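Local coordinates for capsid protein (PDB 3N7X), which builds the icosahedral, T=1-type shell of a shrimp densovirus from sixty copies of a single beta-barrel capsid subunit that binds calcium, at residues F152-T155 with T156-N160; T317-N321 with K322-M326. One frame throughout, in Å; residues are numbered along the deposited sequence.

In the fold
Two short turns illustrate how a viral beta-barrel subunit fixes the ends of its strands with local side-chain bonds. Contact 1 (152-160) comes first along the chain and lies where strand 149-153 runs out into the loop before strand 161-164; contact 2 (317-326) comes near the C-terminus and leads into strand 322-324. Their centres are about 14 Å apart, and both reach the same antiparallel seven-stranded sheet, in which 322-324 is an outermost strand within the chain, paired with 161-164. The two meet directly where N160 O lies 3.0 Å from I325 N, a probable hydrogen bond. Both also touch a second subunit, so these turns lie close to a capsid interface.

Contact 1: F152-T155 with T156-N160; sequences FKDT and TGLHN
A chi1 of 174° swings the D154 carboxylate away from its own backbone nitrogen and across the turn to the amides of L158 and H159, while the first torsion of L158 sets its CG beside its backbone N, 3.4 Å from D154 OD1. The result is a carboxylate clasping the backbone of the loop that follows it, one oxygen to each of two successive N-H groups. D154 OD1 receives L158 N at 2.7 Å through its syn lone pair, in a nearly straight bond of 170°. D154 OD2 receives H159 N at 2.9 Å, again on the syn side, but with the donor 32° out of the carboxylate plane. Two bonds to two oxygens limit rotation of the carboxylate and hold the loop in a tight curl. L158 CB, carried in by the bond of its own N-H, lies 3.3 Å from D154 OD1. A water completes the turn: it donates to D154 OD1 at 2.7 Å and accepts from T156 N at 2.9 Å, tying the start of the loop to the same carboxylate. D154 itself is the centre of an inverse gamma turn, and G157 takes a positive phi as the chain bends back. L158 CB also sits over one face of the H159 ring, offset toward its rim. D154 OD2 has a further, weak hydrogen bond from H327 NE2, and the several donors around this buried carboxylate would probably favour its charged form. G157 makes backbone hydrogen bonds to a second subunit. Within the chain, L158 touches helix 192-196, T155 leans on F199 of strand 199-203, and the turn joins strand 149-153 to the loop entering strand 161-164.

Contact 2: T317-N321 with K322-M326; sequences TGQLN and KCYIM
Q319 NE2 gives its N-H to Y324 OH at 2.8 Å, the shortest polar bond of this turn, and the bond ties the first residue of a type I beta turn, Q319 to K322, to the strand that follows it. The N-H...O angle is 156°, and the phenol oxygen lies 16° out of the Q319 amide plane. NE2 approaches at the edge of the Y324 ring, near its plane, with amide and ring planes 68° apart; the nitrogen is also 3.3 Å from CE2. A bend at chi2 in the Q319 chain turns the amide toward the tyrosine. The turn itself closes with K322 N bonded to Q319 O at 3.0 Å, the donor standing well above the carbonyl plane. Beside it, the aliphatic part of K322 meets two neighbours: its CG lies 3.9 Å from Q319 CB and 3.3 Å from N321 OD1. The side chains of N321 and K322 lie side by side and head the same way. Hydrogen bonds from K322 NZ to S163 OG, from T164 OG1 to N321 O and from N321 ND2 to T167 O fix the turn to strand 161-164 and the loop beyond it. The Y324 side chain lies about 4 Å from a bound magnesium ion and touches Q161 and Q239. In this way the turn launches strand 322-324, outermost in its sheet within this chain of the beta-barrel subunit. One water braces the strand's first residue, accepting from Q319 N at 3.1 Å and donating to K322 O at 3.0 Å.

Contact 1: F152-T155 with T156-N160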
# COMPACT_ATOMS: atom_id res chain seq x y z
N PHE A 152 74.16 7.84 -58.14
CA PHE A 152 73.90 9.28 -58.08
C PHE A 152 72.76 9.76 -58.99
O PHE A 152 72.40 9.10 -59.96
CB PHE A 152 75.15 10.05 -58.49
CG PHE A 152 76.38 9.71 -57.70
CD1 PHE A 152 76.63 10.32 -56.47
CD2 PHE A 152 77.31 8.80 -58.20
CE1 PHE A 152 77.80 10.03 -55.75
CE2 PHE A 152 78.48 8.50 -57.48
CZ PHE A 152 78.72 9.12 -56.26
N LYS A 153 72.22 10.92 -58.65
CA LYS A 153 71.17 11.60 -59.41
C LYS A 153 71.50 13.08 -59.27
O LYS A 153 71.86 13.54 -58.19
CB LYS A 153 69.77 11.35 -58.82
CG LYS A 153 69.22 9.94 -59.01
CD LYS A 153 67.83 9.85 -58.36
CE LYS A 153 67.25 8.44 -58.42
NZ LYS A 153 65.86 8.39 -57.88
N ASP A 154 71.40 13.82 -60.37
CA ASP A 154 71.71 15.24 -60.36
C ASP A 154 70.46 16.02 -59.95
O ASP A 154 69.77 16.59 -60.79
CB ASP A 154 72.19 15.67 -61.75
CG ASP A 154 72.41 17.18 -61.86
OD1 ASP A 154 72.64 17.83 -60.82
OD2 ASP A 154 72.35 17.70 -63.00
N THR A 155 70.19 16.05 -58.65
CA THR A 155 69.02 16.75 -58.15
C THR A 155 69.20 18.24 -57.94
O THR A 155 68.22 18.99 -57.92
CB THR A 155 68.54 16.15 -56.81
OG1 THR A 155 69.61 16.19 -55.86
CG2 THR A 155 68.09 14.71 -57.00
N THR A 156 70.44 18.69 -57.79
CA THR A 156 70.69 20.11 -57.57
C THR A 156 70.88 20.93 -58.84
O THR A 156 71.16 22.12 -58.78
CB THR A 156 71.92 20.32 -56.65
OG1 THR A 156 73.07 19.72 -57.24
CG2 THR A 156 71.66 19.71 -55.29
N GLY A 157 70.72 20.28 -59.99
CA GLY A 157 70.83 20.98 -61.26
C GLY A 157 72.22 21.33 -61.76
O GLY A 157 72.45 22.45 -62.23
N LEU A 158 73.14 20.38 -61.67
CA LEU A 158 74.50 20.61 -62.12
C LEU A 158 74.63 20.63 -63.64
O LEU A 158 75.23 21.54 -64.20
CB LEU A 158 75.42 19.51 -61.57
CG LEU A 158 75.55 19.35 -60.05
CD1 LEU A 158 76.29 18.05 -59.73
CD2 LEU A 158 76.29 20.54 -59.48
N HIS A 159 74.06 19.62 -64.30
CA HIS A 159 74.19 19.48 -65.74
C HIS A 159 72.91 19.48 -66.57
O HIS A 159 71.84 19.11 -66.08
CB HIS A 159 74.93 18.19 -66.05
CG HIS A 159 76.12 17.95 -65.17
ND1 HIS A 159 77.29 18.69 -65.28
CD2 HIS A 159 76.33 17.05 -64.18
CE1 HIS A 159 78.16 18.25 -64.39
NE2 HIS A 159 77.61 17.26 -63.71
N ASN A 160 73.05 19.86 -67.83
CA ASN A 160 71.94 19.88 -68.78
C ASN A 160 72.16 18.82 -69.85
O ASN A 160 71.27 18.01 -70.14
CB ASN A 160 71.84 21.26 -69.45
CG ASN A 160 71.47 22.36 -68.47
OD1 ASN A 160 71.94 23.49 -68.59
ND2 ASN A 160 70.63 22.03 -67.50
O HOH W 1 72.97 17.32 -58.14

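Contact 2: T317-N321 with K322-M326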
# COMPACT_ATOMS: atom_id res chain seq x y z
N THR A 317 63.15 12.61 -78.74
CA THR A 317 64.23 11.66 -79.04
C THR A 317 65.59 12.29 -78.77
O THR A 317 65.73 13.52 -78.75
CB THR A 317 64.18 11.18 -80.51
OG1 THR A 317 64.32 12.31 -81.39
CG2 THR A 317 62.87 10.47 -80.81
N GLY A 318 66.59 11.44 -78.57
CA GLY A 318 67.94 11.93 -78.31
C GLY A 318 68.95 11.25 -79.21
O GLY A 318 68.63 10.89 -80.34
N GLN A 319 70.17 11.07 -78.71
CA GLN A 319 71.21 10.41 -79.48
C GLN A 319 71.91 9.39 -78.61
O GLN A 319 72.09 9.61 -77.41
CB GLN A 319 72.24 11.42 -80.01
CG GLN A 319 71.64 12.51 -80.89
CD GLN A 319 71.03 13.64 -80.07
OE1 GLN A 319 70.11 14.32 -80.53
NE2 GLN A 319 71.55 13.86 -78.87
N LEU A 320 72.32 8.28 -79.20
CA LEU A 320 73.00 7.22 -78.48
C LEU A 320 74.26 7.67 -77.72
O LEU A 320 74.65 7.03 -76.75
CB LEU A 320 73.37 6.09 -79.45
CG LEU A 320 72.40 4.92 -79.68
CD1 LEU A 320 71.06 5.17 -79.03
CD2 LEU A 320 72.25 4.70 -81.18
N ASN A 321 74.88 8.76 -78.15
CA ASN A 321 76.10 9.25 -77.49
C ASN A 321 75.88 10.51 -76.67
O ASN A 321 76.84 11.21 -76.32
CB ASN A 321 77.20 9.52 -78.51
CG ASN A 321 76.81 10.57 -79.55
OD1 ASN A 321 75.82 11.29 -79.38
ND2 ASN A 321 77.59 10.67 -80.61
N LYS A 322 74.62 10.80 -76.37
CA LYS A 322 74.28 11.97 -75.58
C LYS A 322 73.44 11.60 -74.36
O LYS A 322 72.77 10.56 -74.34
CB LYS A 322 73.51 12.99 -76.42
CG LYS A 322 74.30 13.58 -77.56
CD LYS A 322 75.45 14.43 -77.06
CE LYS A 322 76.28 14.91 -78.24
NZ LYS A 322 77.45 15.71 -77.82
N CYS A 323 73.47 12.47 -73.36
CA CYS A 323 72.72 12.27 -72.14
C CYS A 323 72.06 13.59 -71.77
O CYS A 323 72.75 14.58 -71.50
CB CYS A 323 73.68 11.82 -71.03
SG CYS A 323 72.98 11.86 -69.37
N TYR A 324 70.73 13.62 -71.76
CA TYR A 324 70.00 14.83 -71.42
C TYR A 324 69.36 14.71 -70.04
O TYR A 324 68.59 13.79 -69.78
CB TYR A 324 68.91 15.10 -72.46
CG TYR A 324 69.47 15.43 -73.82
CD1 TYR A 324 69.80 16.75 -74.15
CD2 TYR A 324 69.69 14.43 -74.77
CE1 TYR A 324 70.35 17.06 -75.40
CE2 TYR A 324 70.24 14.73 -76.01
CZ TYR A 324 70.56 16.04 -76.32
OH TYR A 324 71.13 16.33 -77.54
N ILE A 325 69.69 15.65 -69.16
CA ILE A 325 69.14 15.63 -67.82
C ILE A 325 68.06 16.69 -67.65
O ILE A 325 68.26 17.86 -67.99
CB ILE A 325 70.25 15.88 -66.79
CG1 ILE A 325 71.34 14.83 -66.97
CG2 ILE A 325 69.68 15.82 -65.38
CD1 ILE A 325 72.56 15.06 -66.12
N MET A 326 66.91 16.27 -67.14
CA MET A 326 65.78 17.18 -66.94
C MET A 326 65.85 17.95 -65.62
O MET A 326 66.20 17.40 -64.58
CB MET A 326 64.48 16.38 -66.97
CG MET A 326 63.23 17.24 -66.87
SD MET A 326 61.76 16.26 -66.51
CE MET A 326 61.45 15.49 -68.09
O HOH W 2 70.07 10.98 -75.59